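Local coordinates for protein beta-lactamase (Chitinophaga pinensis, PDB 6N36) that probably hydrolyses the amide bond of beta-lactam antibiotics, using two zinc ions held in the active site of a metallo-beta-lactamase fold, at residues T34-M39 with A224-Q229; A18-F23 with E231-H236; A213-K218 with S248-Y253; M104-D109 with G163-L168; D120-G125 with S187-T192. One frame throughout, in Å; residues are numbered along the deposited sequence. Where two conformers were deposited one is given.

Interaction 1. Residues T34-M39 with A224-Q229; sequences TYDLGM and APHAGQ. With ZN (zinc ion), chain B.
The second shell of the zinc site is built here, where D36 of loop 34-39 grips H226, a ligand of the metal whose site is completed by D87 and H88. H226 NE2 binds the zinc ion at 2.1 Å, and a water also coordinates the metal. At the other nitrogen of the ring, H226 ND1 donates to D36 OD2 over 2.7 Å in a nearly straight bond (175°). The carboxylate oxygen lies in the ring plane and is met on its syn side, but well out of the carboxylate plane; the two planes are 38° apart. CG of D36 stands anti to its backbone N (chi1 -170°), on the side of H226. The other carboxylate oxygen, OD1, receives a weak bond from A227 N and a water that also accepts from G228 N. L37 lies alongside H226, its CD2 3.4 Å from H226 CE1. Backbone bonds join the segments beside this pair: A227 N to D36 O at 2.9 Å, and G38 N to P225 O at 2.8 Å. With ND1 committed as donor, NE2 is the nitrogen left to face the metal, so the His-carboxylate pair fixes the ring rotation and probably makes the imidazole a more electron-rich ligand.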
# COMPACT_ATOMS: atom_id res chain seq x y z
N THR A 34 6.05 8.59 5.30
CA THR A 34 6.11 10.06 5.41
C THR A 34 4.84 10.57 6.09
O THR A 34 4.01 9.80 6.60
CB THR A 34 6.34 10.66 4.03
OG1 THR A 34 5.23 10.30 3.20
CG2 THR A 34 7.64 10.22 3.42
N TYR A 35 4.70 11.90 6.17
CA TYR A 35 3.47 12.46 6.78
C TYR A 35 2.24 11.84 6.11
O TYR A 35 1.30 11.56 6.83
CB TYR A 35 3.49 13.99 6.73
CG TYR A 35 2.38 14.64 7.52
CD1 TYR A 35 2.55 14.90 8.87
CD2 TYR A 35 1.20 15.01 6.92
CE1 TYR A 35 1.53 15.47 9.63
CE2 TYR A 35 0.16 15.56 7.66
CZ TYR A 35 0.34 15.79 9.01
OH TYR A 35 -0.68 16.33 9.76
N ASP A 36 2.21 11.72 4.78
CA ASP A 36 1.01 11.25 4.07
C ASP A 36 1.19 9.81 3.60
O ASP A 36 0.16 9.08 3.51
CB ASP A 36 0.61 12.15 2.90
CG ASP A 36 -0.74 11.75 2.37
OD1 ASP A 36 -1.71 11.75 3.19
OD2 ASP A 36 -0.83 11.41 1.18
N LEU A 37 2.37 9.43 3.14
CA LEU A 37 2.48 8.11 2.42
C LEU A 37 2.87 7.00 3.38
O LEU A 37 3.96 7.00 3.99
CB LEU A 37 3.50 8.22 1.29
CG LEU A 37 3.16 9.17 0.17
CD1 LEU A 37 4.24 9.13 -0.88
CD2 LEU A 37 1.80 8.84 -0.43
N GLY A 38 2.00 6.00 3.42
CA GLY A 38 2.12 4.85 4.32
C GLY A 38 3.12 3.86 3.74
O GLY A 38 2.97 3.41 2.60
N MET A 39 4.12 3.51 4.53
CA MET A 39 5.19 2.53 4.21
C MET A 39 5.31 1.73 5.48
O MET A 39 5.40 2.33 6.54
CB MET A 39 6.53 3.17 3.86
CG MET A 39 6.40 4.14 2.73
SD MET A 39 7.87 5.11 2.45
CE MET A 39 7.07 6.66 1.98
N ALA A 224 -3.86 2.35 5.86
CA ALA A 224 -4.01 2.51 4.41
C ALA A 224 -2.83 3.31 3.87
O ALA A 224 -2.02 3.81 4.62
CB ALA A 224 -5.33 3.21 4.12
N PRO A 225 -2.71 3.41 2.53
CA PRO A 225 -1.54 4.01 1.92
C PRO A 225 -1.45 5.52 2.07
O PRO A 225 -0.37 6.02 1.85
CB PRO A 225 -1.67 3.63 0.44
CG PRO A 225 -2.48 2.37 0.44
CD PRO A 225 -3.48 2.61 1.54
N HIS A 226 -2.56 6.21 2.33
CA HIS A 226 -2.58 7.66 2.52
C HIS A 226 -3.12 7.95 3.91
O HIS A 226 -4.20 7.45 4.26
CB HIS A 226 -3.42 8.35 1.45
CG HIS A 226 -2.77 8.34 0.11
ND1 HIS A 226 -1.78 9.29 -0.26
CD2 HIS A 226 -2.89 7.49 -0.92
CE1 HIS A 226 -1.39 9.02 -1.49
NE2 HIS A 226 -2.03 7.93 -1.92
N ALA A 227 -2.47 8.85 4.64
CA ALA A 227 -2.84 9.17 6.03
C ALA A 227 -4.31 9.59 6.12
O ALA A 227 -4.95 9.26 7.13
CB ALA A 227 -1.95 10.31 6.49
N GLY A 228 -4.79 10.39 5.18
CA GLY A 228 -6.15 10.96 5.27
C GLY A 228 -7.21 9.87 5.14
O GLY A 228 -8.35 10.07 5.65
N GLN A 229 -6.89 8.76 4.48
CA GLN A 229 -7.88 7.68 4.25
C GLN A 229 -8.26 7.03 5.58
O GLN A 229 -9.38 6.51 5.66
CB GLN A 229 -7.32 6.67 3.26
CG GLN A 229 -7.32 7.28 1.88
CD GLN A 229 -6.70 6.42 0.83
OE1 GLN A 229 -5.80 5.62 1.12
NE2 GLN A 229 -7.16 6.68 -0.40
ZN ZN B . -1.60 7.05 -3.75
O HOH W 1 -4.23 11.77 2.60
O HOH W 2 -3.39 6.29 -4.31

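Interaction 2. Residues A18-F23 with E231-H236; sequences ADYQPF and ELHKKH
The backbones of Y20 and H233 stay well apart, their CA atoms 10.6 Å from each other, and an aromatic cluster fills the gap between the start of strand 23-26, with the loop before it, and the short helix 232-235. F23 and H236 reach toward each other tip to tip and form a face-to-face stack, centroids 3.7 Å apart and planes 14° from parallel. H236 CE1 sits over the centre of the phenyl ring. The stack depends on F23 CG lying between its backbone N and carbonyl carbon (chi1 68°), which sets it on the H236 side. From the helix, L232 CD1 adds an apolar contact to F23 CZ at 4.1 Å. Y20 serves both histidines. The edge of H233 is turned toward the face of the Y20 ring in an offset edge-to-face pair, planes at 67°, with Y20 CE1 3.4 Å from H233 CE1. H233 NE2 is taken by Y35 O, and Y35 stacks on the same imidazole. The phenol oxygen then meets H236 at the edge of its ring: Y20 OH and H236 ND1 are hydrogen-bonded at 2.9 Å. A water joins Y20 OH, H233 ND1 and the backbone of H236, lying 2.7 Å from H236 O, to which it donates.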
# COMPACT_ATOMS: atom_id res chain seq x y z
N ALA A 18 7.16 14.93 3.20
CA ALA A 18 7.35 15.51 4.56
C ALA A 18 7.79 14.39 5.52
O ALA A 18 7.16 13.33 5.56
CB ALA A 18 6.11 16.18 5.08
N ASP A 19 8.79 14.65 6.33
CA ASP A 19 9.30 13.63 7.27
C ASP A 19 8.25 13.40 8.35
O ASP A 19 7.38 14.25 8.63
CB ASP A 19 10.66 14.04 7.83
CG ASP A 19 11.49 12.90 8.38
OD1 ASP A 19 11.06 11.71 8.31
OD2 ASP A 19 12.54 13.21 8.91
N TYR A 20 8.28 12.19 8.90
CA TYR A 20 7.43 11.79 10.02
C TYR A 20 8.24 10.81 10.88
O TYR A 20 8.87 9.92 10.28
CB TYR A 20 6.11 11.22 9.48
CG TYR A 20 5.09 11.05 10.56
CD1 TYR A 20 4.36 12.14 11.01
CD2 TYR A 20 4.87 9.84 11.19
CE1 TYR A 20 3.44 12.03 12.03
CE2 TYR A 20 3.95 9.70 12.21
CZ TYR A 20 3.22 10.80 12.63
OH TYR A 20 2.33 10.75 13.66
N GLN A 21 8.11 10.92 12.20
CA GLN A 21 8.82 10.07 13.19
C GLN A 21 8.33 8.64 13.01
O GLN A 21 7.16 8.38 13.21
CB GLN A 21 8.51 10.60 14.60
CG GLN A 21 9.27 9.90 15.72
CD GLN A 21 9.14 10.51 17.10
OE1 GLN A 21 9.23 9.82 18.11
NE2 GLN A 21 8.91 11.82 17.19
N PRO A 22 9.19 7.66 12.70
CA PRO A 22 8.70 6.29 12.59
C PRO A 22 8.30 5.78 13.98
O PRO A 22 8.77 6.22 15.02
CB PRO A 22 9.90 5.52 12.04
CG PRO A 22 11.08 6.32 12.48
CD PRO A 22 10.63 7.76 12.43
N PHE A 23 7.44 4.75 13.96
CA PHE A 23 6.92 4.23 15.21
C PHE A 23 6.41 2.81 15.05
O PHE A 23 6.04 2.40 13.95
CB PHE A 23 5.82 5.15 15.74
CG PHE A 23 4.54 5.21 14.96
CD1 PHE A 23 4.40 6.00 13.82
CD2 PHE A 23 3.48 4.38 15.29
CE1 PHE A 23 3.20 6.04 13.13
CE2 PHE A 23 2.26 4.45 14.62
CZ PHE A 23 2.15 5.23 13.49
N GLU A 231 -7.26 8.57 8.74
CA GLU A 231 -7.13 9.64 9.77
C GLU A 231 -5.94 9.34 10.68
O GLU A 231 -6.06 9.48 11.91
CB GLU A 231 -8.48 9.77 10.47
CG GLU A 231 -9.53 10.34 9.54
CD GLU A 231 -9.54 11.86 9.39
OE1 GLU A 231 -8.46 12.52 9.46
OE2 GLU A 231 -10.65 12.39 9.25
N LEU A 232 -4.79 8.95 10.12
CA LEU A 232 -3.57 8.70 10.91
C LEU A 232 -3.36 9.80 11.96
O LEU A 232 -3.07 9.42 13.07
CB LEU A 232 -2.34 8.65 9.99
CG LEU A 232 -0.98 8.55 10.67
CD1 LEU A 232 -0.86 7.33 11.56
CD2 LEU A 232 0.12 8.58 9.60
N HIS A 233 -3.42 11.06 11.56
CA HIS A 233 -2.93 12.18 12.40
C HIS A 233 -4.00 12.56 13.41
O HIS A 233 -3.62 13.29 14.35
CB HIS A 233 -2.53 13.35 11.53
CG HIS A 233 -1.40 12.93 10.67
ND1 HIS A 233 -0.20 12.56 11.20
CD2 HIS A 233 -1.31 12.81 9.34
CE1 HIS A 233 0.61 12.19 10.21
NE2 HIS A 233 -0.06 12.33 9.06
N LYS A 234 -5.19 11.97 13.33
CA LYS A 234 -6.17 12.08 14.44
C LYS A 234 -6.00 10.92 15.42
O LYS A 234 -6.40 11.09 16.60
CB LYS A 234 -7.60 12.20 13.90
CG LYS A 234 -7.87 13.53 13.22
CD LYS A 234 -9.25 13.61 12.58
CE LYS A 234 -9.63 15.03 12.20
NZ LYS A 234 -9.14 15.40 10.86
N LYS A 235 -5.42 9.79 14.99
CA LYS A 235 -5.27 8.57 15.81
C LYS A 235 -3.93 8.54 16.54
O LYS A 235 -3.79 7.80 17.53
CB LYS A 235 -5.40 7.35 14.90
CG LYS A 235 -6.82 7.13 14.43
CD LYS A 235 -6.95 6.11 13.30
CE LYS A 235 -8.41 5.87 12.95
NZ LYS A 235 -8.58 4.99 11.77
N HIS A 236 -2.94 9.26 16.03
CA HIS A 236 -1.53 9.10 16.46
C HIS A 236 -0.83 10.44 16.35
O HIS A 236 -1.01 11.14 15.37
CB HIS A 236 -0.82 8.05 15.60
CG HIS A 236 0.59 7.89 16.01
ND1 HIS A 236 1.61 8.54 15.37
CD2 HIS A 236 1.15 7.20 17.04
CE1 HIS A 236 2.75 8.23 15.94
NE2 HIS A 236 2.51 7.40 16.99
O HOH W 3 0.55 12.67 13.74

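Interaction 3. Residues A213-K218 with S248-Y253; sequences AMKALK and SDRAGY
R250 and Y253, one helical turn apart, reach side by side toward the end of helix 203-215, and both spend their polar tips on backbone carbonyls. Y253 CD2 lies over the centre of the R250 guanidinium, 3.7 Å above its plane, so the arginine is covered by its own helix neighbour. The edge of the guanidinium faces the other segment and grips two oxygens at once: R250 NH2 donates to K215 O at 2.9 Å and R250 NH1 to L217 O at 2.8 Å. Both acceptors lie within a few degrees of the guanidinium plane. A bend at chi2 (69°) places CD of the arginine, and NE beyond it is held by D254 in a salt bridge. Y253 CG is anti to the backbone N (chi1 179°), and its hydroxyl donates to M214 O over 2.7 Å, reaching it from above the carbonyl plane. The M214 side chain crosses the tyrosine at about a right angle, with M214 CB 3.5 Å from Y253 OH. L217 CD1 lies 3.9 Å from Y253 OH. Edge-to-face contacts with F219 and W222 further hem in the Y253 ring. Side-chain donors from the first turn of helix 250-268, itself N-capped by D249, thus bond carbonyls in and just after the last turn of helix 203-215, as is often seen at helix C-termini.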
# COMPACT_ATOMS: atom_id res chain seq x y z
N ALA A 213 -16.25 -6.71 -1.44
CA ALA A 213 -15.22 -7.62 -0.90
C ALA A 213 -14.56 -6.98 0.33
O ALA A 213 -14.40 -7.64 1.37
CB ALA A 213 -14.22 -7.94 -1.95
N MET A 214 -14.23 -5.69 0.27
CA MET A 214 -13.58 -5.02 1.39
C MET A 214 -14.56 -4.87 2.56
O MET A 214 -14.09 -4.96 3.70
CB MET A 214 -13.00 -3.68 0.91
CG MET A 214 -11.87 -3.91 -0.06
SD MET A 214 -11.01 -2.35 -0.46
CE MET A 214 -10.08 -2.16 1.07
N LYS A 215 -15.84 -4.69 2.31
CA LYS A 215 -16.80 -4.57 3.43
C LYS A 215 -16.83 -5.89 4.21
O LYS A 215 -17.07 -5.90 5.45
CB LYS A 215 -18.19 -4.26 2.88
CG LYS A 215 -19.09 -3.61 3.92
CD LYS A 215 -18.63 -2.16 4.12
CE LYS A 215 -19.78 -1.17 4.18
NZ LYS A 215 -20.35 -1.12 5.53
N ALA A 216 -16.62 -7.00 3.52
CA ALA A 216 -16.76 -8.35 4.10
C ALA A 216 -15.56 -8.77 4.95
O ALA A 216 -15.66 -9.78 5.66
CB ALA A 216 -17.05 -9.35 3.01
N LEU A 217 -14.45 -8.03 4.91
CA LEU A 217 -13.24 -8.42 5.64
C LEU A 217 -13.43 -8.22 7.13
O LEU A 217 -14.18 -7.34 7.54
CB LEU A 217 -12.08 -7.56 5.14
CG LEU A 217 -11.67 -7.84 3.70
CD1 LEU A 217 -10.52 -6.90 3.36
CD2 LEU A 217 -11.28 -9.29 3.51
N LYS A 218 -12.77 -9.06 7.92
CA LYS A 218 -12.78 -9.04 9.40
C LYS A 218 -11.35 -8.84 9.89
O LYS A 218 -10.47 -9.60 9.41
CB LYS A 218 -13.27 -10.39 9.90
CG LYS A 218 -14.78 -10.60 9.84
CD LYS A 218 -15.19 -11.95 10.34
CE LYS A 218 -14.39 -12.38 11.56
NZ LYS A 218 -15.12 -13.40 12.35
N SER A 248 -7.79 0.66 16.05
CA SER A 248 -9.09 -0.04 16.08
C SER A 248 -10.15 0.98 15.70
O SER A 248 -10.35 1.98 16.46
CB SER A 248 -9.34 -0.63 17.45
OG SER A 248 -10.62 -1.27 17.49
N ASP A 249 -10.79 0.81 14.54
CA ASP A 249 -11.71 1.85 14.01
C ASP A 249 -12.57 1.24 12.92
O ASP A 249 -12.48 1.69 11.75
CB ASP A 249 -10.94 3.07 13.49
CG ASP A 249 -11.83 4.13 12.87
OD1 ASP A 249 -12.98 4.23 13.32
OD2 ASP A 249 -11.36 4.82 11.93
N ARG A 250 -13.43 0.29 13.28
CA ARG A 250 -14.32 -0.32 12.29
C ARG A 250 -15.26 0.74 11.70
O ARG A 250 -15.53 0.71 10.50
CB ARG A 250 -15.13 -1.47 12.87
CG ARG A 250 -15.99 -2.17 11.85
CD ARG A 250 -15.23 -2.95 10.82
NE ARG A 250 -16.01 -3.11 9.61
CZ ARG A 250 -15.82 -4.06 8.71
NH1 ARG A 250 -14.94 -5.01 8.93
NH2 ARG A 250 -16.57 -4.07 7.62
N ALA A 251 -15.81 1.63 12.52
CA ALA A 251 -16.73 2.68 12.05
C ALA A 251 -16.08 3.49 10.92
O ALA A 251 -16.76 3.77 9.93
CB ALA A 251 -17.13 3.55 13.21
N GLY A 252 -14.82 3.90 11.07
CA GLY A 252 -14.15 4.76 10.09
C GLY A 252 -13.92 4.00 8.80
O GLY A 252 -14.03 4.59 7.72
N TYR A 253 -13.65 2.70 8.90
CA TYR A 253 -13.45 1.83 7.71
C TYR A 253 -14.77 1.72 6.95
O TYR A 253 -14.84 1.95 5.74
CB TYR A 253 -13.00 0.46 8.19
CG TYR A 253 -12.78 -0.55 7.11
CD1 TYR A 253 -11.64 -0.49 6.33
CD2 TYR A 253 -13.67 -1.57 6.88
CE1 TYR A 253 -11.38 -1.43 5.35
CE2 TYR A 253 -13.44 -2.53 5.92
CZ TYR A 253 -12.26 -2.48 5.18
OH TYR A 253 -11.97 -3.40 4.22

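Interaction 4. Residues M104-D109 with G163-L168; sequences MVNEKD and GANSFL
N106 CG stands anti to its backbone N (chi1 -168°), which sets CG toward G163, whereas N165 CG lies between its backbone N and carbonyl carbon (chi1 52°). N106 ND2 reaches G163 O in a weak, bent hydrogen bond of 2.8 Å (119° at the hydrogen), and N106 CB lies 3.3 Å from N165 OD1. The amide oxygen turns back on its own chain: N106 OD1 accepts from K108 N in an Asx turn, a nearly straight bond of 3.0 Å, and also from Q156 NE2. D109 approaches G163 at its backbone N, with D109 OD1 receiving G163 N at 2.9 Å in another weak bond, while the glycine CA packs 3.7 Å from K108 CB. D109 OD2 is held by T161 OG1 and the backbone N of A84, so this carboxylate ties several loops together. Three waters complete the polar seam. One accepts from N106 N and lies within bonding distance of N165 OD1, a second accepts from N106 ND2 and donates to A164 O, and a third lies near D109 OD2 and G163 O. N165 ND2 is bonded to T81 O, which fixes the far end of that amide. The contact thus joins the exit of strand 102-106, in one sheet of the alpha-beta-beta-alpha metallo-beta-lactamase sandwich, to the start of strand 165-172 in the other. Strand 150-156 packs against it through Q156 and M154, and A164 touches H83, a zinc ligand.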
# COMPACT_ATOMS: atom_id res chain seq x y z
N MET A 104 7.47 -9.06 -4.92
CA MET A 104 6.28 -9.94 -5.08
C MET A 104 5.08 -9.02 -5.38
O MET A 104 4.86 -8.01 -4.66
CB MET A 104 6.06 -10.80 -3.85
CG MET A 104 7.31 -11.55 -3.46
SD MET A 104 6.92 -12.80 -2.22
CE MET A 104 8.51 -13.58 -2.00
N VAL A 105 4.43 -9.26 -6.52
CA VAL A 105 3.41 -8.32 -7.08
C VAL A 105 2.22 -9.12 -7.60
O VAL A 105 2.41 -10.21 -8.20
CB VAL A 105 3.97 -7.37 -8.13
CG1 VAL A 105 4.45 -8.09 -9.37
CG2 VAL A 105 2.97 -6.27 -8.48
N ASN A 106 1.04 -8.63 -7.30
CA ASN A 106 -0.22 -9.05 -7.94
C ASN A 106 0.01 -9.22 -9.44
O ASN A 106 0.48 -8.33 -10.09
CB ASN A 106 -1.31 -8.02 -7.64
CG ASN A 106 -2.72 -8.44 -7.98
OD1 ASN A 106 -2.92 -9.26 -8.88
ND2 ASN A 106 -3.68 -7.78 -7.38
N GLU A 107 -0.31 -10.39 -9.96
CA GLU A 107 -0.19 -10.69 -11.40
C GLU A 107 -0.82 -9.57 -12.23
O GLU A 107 -0.29 -9.27 -13.28
CB GLU A 107 -0.85 -12.03 -11.75
CG GLU A 107 -2.21 -12.22 -11.09
CD GLU A 107 -3.18 -13.19 -11.73
OE1 GLU A 107 -4.41 -13.07 -11.46
OE2 GLU A 107 -2.72 -14.10 -12.46
N LYS A 108 -1.91 -8.98 -11.72
CA LYS A 108 -2.69 -7.99 -12.49
C LYS A 108 -1.96 -6.63 -12.57
O LYS A 108 -2.36 -5.83 -13.40
CB LYS A 108 -4.10 -7.86 -11.89
CG LYS A 108 -4.93 -9.14 -11.96
CD LYS A 108 -6.25 -9.03 -11.21
CE LYS A 108 -7.27 -8.15 -11.91
NZ LYS A 108 -7.91 -8.85 -13.07
N ASP A 109 -0.96 -6.38 -11.69
CA ASP A 109 -0.16 -5.12 -11.76
C ASP A 109 1.27 -5.41 -12.26
O ASP A 109 2.07 -4.47 -12.36
CB ASP A 109 -0.10 -4.35 -10.44
CG ASP A 109 -1.10 -3.19 -10.29
OD1 ASP A 109 -1.88 -2.92 -11.26
OD2 ASP A 109 -1.10 -2.55 -9.20
N GLY A 163 -4.32 -4.25 -10.50
CA GLY A 163 -3.69 -5.13 -9.49
C GLY A 163 -3.68 -4.57 -8.09
O GLY A 163 -2.95 -5.11 -7.20
N ALA A 164 -4.48 -3.56 -7.79
CA ALA A 164 -4.60 -3.04 -6.43
C ALA A 164 -5.00 -4.14 -5.46
O ALA A 164 -5.81 -5.10 -5.82
CB ALA A 164 -5.53 -1.86 -6.33
N ASN A 165 -4.39 -4.13 -4.28
CA ASN A 165 -4.58 -5.23 -3.33
C ASN A 165 -4.33 -4.75 -1.91
O ASN A 165 -3.66 -3.71 -1.66
CB ASN A 165 -3.73 -6.43 -3.71
CG ASN A 165 -2.26 -6.19 -3.93
OD1 ASN A 165 -1.63 -6.99 -4.56
ND2 ASN A 165 -1.64 -5.21 -3.30
N SER A 166 -4.91 -5.49 -0.97
CA SER A 166 -4.73 -5.26 0.48
C SER A 166 -3.96 -6.46 1.03
O SER A 166 -3.93 -7.55 0.38
CB SER A 166 -6.07 -5.11 1.18
OG SER A 166 -6.81 -4.04 0.61
N PHE A 167 -3.46 -6.32 2.26
CA PHE A 167 -2.70 -7.37 2.95
C PHE A 167 -3.28 -7.54 4.35
O PHE A 167 -3.55 -6.55 5.06
CB PHE A 167 -1.21 -7.03 3.02
CG PHE A 167 -0.59 -6.87 1.66
CD1 PHE A 167 -0.28 -7.97 0.89
CD2 PHE A 167 -0.32 -5.60 1.15
CE1 PHE A 167 0.26 -7.83 -0.37
CE2 PHE A 167 0.23 -5.46 -0.12
CZ PHE A 167 0.54 -6.56 -0.87
N LEU A 168 -3.51 -8.80 4.72
CA LEU A 168 -4.02 -9.18 6.06
C LEU A 168 -2.94 -10.05 6.71
O LEU A 168 -2.42 -11.00 6.07
CB LEU A 168 -5.29 -10.02 5.91
CG LEU A 168 -6.61 -9.31 5.66
CD1 LEU A 168 -7.61 -10.35 5.11
CD2 LEU A 168 -7.20 -8.74 6.95
O HOH W 4 0.76 -6.24 -5.66
O HOH W 5 -6.32 -6.68 -7.98
O HOH W 6 -0.37 -4.01 -6.83

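Interaction 5. Residues D120-G125 with S187-T192; sequences DYVMGG and SILNDT
V122 forms the tight part of this contact, its two methyl groups dividing the opposite loop between them. V122 CG1 lies 3.9 Å from D191 CB and 4.1 Å from L189 CD1, while V122 CG2 comes to 3.6 Å of T192 OG1. The valine crosses T192 at about a right angle. Y121 meets the same threonine, also nearly perpendicular, with its CE2 3.6 Å from T192 OG1; V122 CG2 sits over one face of the Y121 ring, toward the rim. On this inner side, where T192 is buried, a water donates to Y121 OH at 3.0 Å, accepts from L189 N at 2.8 Å and is bonded to T192 OG1. Y121 OH is also bonded to G159 O. The loop that presents these side chains is pinned by D120, whose OD1 accepts from V122 N and M123 N from opposite faces of the carboxylate plane, an Asx turn and motif. The solvent side is marked by D191, exposed in the type I turn 189-192, with only its CB and OD2 near V122 CG1. With L189 about 6 Å from a zinc ion, the pair of loops borders the metal site; they share no direct polar bond, and their cohesion rests on van der Waals contact and a single bridging water.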
# COMPACT_ATOMS: atom_id res chain seq x y z
N ASP A 120 -0.47 2.76 -17.66
CA ASP A 120 -1.50 3.13 -16.68
C ASP A 120 -2.80 3.55 -17.38
O ASP A 120 -2.77 4.37 -18.32
CB ASP A 120 -1.01 4.25 -15.77
CG ASP A 120 -1.95 4.46 -14.60
OD1 ASP A 120 -2.96 5.20 -14.74
OD2 ASP A 120 -1.71 3.79 -13.57
N TYR A 121 -3.94 3.03 -16.95
CA TYR A 121 -5.19 3.26 -17.71
C TYR A 121 -5.67 4.69 -17.64
O TYR A 121 -6.49 5.08 -18.49
CB TYR A 121 -6.29 2.29 -17.27
CG TYR A 121 -6.97 2.56 -15.95
CD1 TYR A 121 -6.47 2.09 -14.75
CD2 TYR A 121 -8.19 3.20 -15.90
CE1 TYR A 121 -7.16 2.26 -13.55
CE2 TYR A 121 -8.89 3.38 -14.73
CZ TYR A 121 -8.38 2.91 -13.52
OH TYR A 121 -9.12 3.07 -12.37
N VAL A 122 -5.17 5.50 -16.71
CA VAL A 122 -5.53 6.94 -16.60
C VAL A 122 -4.32 7.75 -17.05
O VAL A 122 -4.46 8.57 -17.97
CB VAL A 122 -5.98 7.33 -15.18
CG1 VAL A 122 -6.22 8.86 -15.03
CG2 VAL A 122 -7.17 6.56 -14.69
N MET A 123 -3.14 7.45 -16.51
CA MET A 123 -1.97 8.36 -16.58
C MET A 123 -0.97 7.88 -17.60
O MET A 123 0.12 8.53 -17.67
CB MET A 123 -1.29 8.45 -15.19
CG MET A 123 -2.18 9.08 -14.15
SD MET A 123 -1.43 9.09 -12.50
CE MET A 123 -1.55 7.36 -12.08
N GLY A 124 -1.26 6.84 -18.39
CA GLY A 124 -0.29 6.17 -19.30
C GLY A 124 -0.09 6.88 -20.66
O GLY A 124 -0.72 7.95 -20.90
N GLY A 125 0.75 6.26 -21.51
CA GLY A 125 0.99 6.67 -22.92
C GLY A 125 1.97 7.82 -23.04
O GLY A 125 2.26 8.24 -24.21
N SER A 187 -10.45 4.33 -4.08
CA SER A 187 -10.65 5.68 -4.61
C SER A 187 -10.73 5.67 -6.14
O SER A 187 -10.07 4.89 -6.78
CB SER A 187 -9.62 6.64 -4.08
OG SER A 187 -8.34 6.27 -4.50
N ILE A 188 -11.57 6.52 -6.69
CA ILE A 188 -11.86 6.66 -8.14
C ILE A 188 -11.32 8.00 -8.60
O ILE A 188 -11.78 9.03 -8.04
CB ILE A 188 -13.38 6.54 -8.36
CG1 ILE A 188 -13.92 5.23 -7.77
CG2 ILE A 188 -13.64 6.61 -9.86
CD1 ILE A 188 -15.47 5.19 -7.65
N LEU A 189 -10.45 8.02 -9.60
CA LEU A 189 -9.87 9.28 -10.12
C LEU A 189 -10.94 9.96 -10.99
O LEU A 189 -11.90 9.31 -11.50
CB LEU A 189 -8.61 9.01 -10.93
CG LEU A 189 -7.42 8.49 -10.11
CD1 LEU A 189 -6.19 8.36 -11.00
CD2 LEU A 189 -7.15 9.40 -8.96
N ASN A 190 -10.79 11.27 -11.13
CA ASN A 190 -11.74 12.05 -11.94
C ASN A 190 -11.88 11.51 -13.37
O ASN A 190 -12.98 11.54 -13.88
CB ASN A 190 -11.26 13.50 -11.95
CG ASN A 190 -12.22 14.43 -12.65
OD1 ASN A 190 -13.43 14.26 -12.49
ND2 ASN A 190 -11.70 15.51 -13.27
N ASP A 191 -10.77 11.09 -13.99
CA ASP A 191 -10.81 10.78 -15.45
C ASP A 191 -11.39 9.37 -15.65
O ASP A 191 -11.68 9.00 -16.80
CB ASP A 191 -9.42 10.86 -16.09
CG ASP A 191 -8.87 12.28 -16.22
OD1 ASP A 191 -9.67 13.20 -16.37
OD2 ASP A 191 -7.64 12.42 -16.09
N THR A 192 -11.75 8.66 -14.61
CA THR A 192 -12.22 7.24 -14.77
C THR A 192 -13.70 7.18 -15.13
O THR A 192 -14.55 7.70 -14.40
CB THR A 192 -11.93 6.45 -13.49
OG1 THR A 192 -10.50 6.39 -13.46
CG2 THR A 192 -12.48 5.04 -13.48
O HOH W 7 -9.64 5.62 -10.88

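Interactions 2, 3 and 4 are buried and interaction 1 partly so, whereas interaction 5 lies at the surface. Interactions 1 and 2 adjoin through helices 227-230 and 232-235, which follow each other in the chain; they meet at Y35 and H233, so loop 34-39 is joined directly to the aromatic cluster. A salt bridge from K235 NZ to D249 OD2 connects interaction 2 to interaction 3, which in turn packs on interaction 4 through M214 and S166. Chemistry changes with place: a histidine–carboxylate second shell at the zinc ion in interaction 1, stacked rings in interaction 2, side-chain donors on carbonyls in interaction 3, weak amide bonds and waters in interaction 4, and mainly apolar contact in interaction 5.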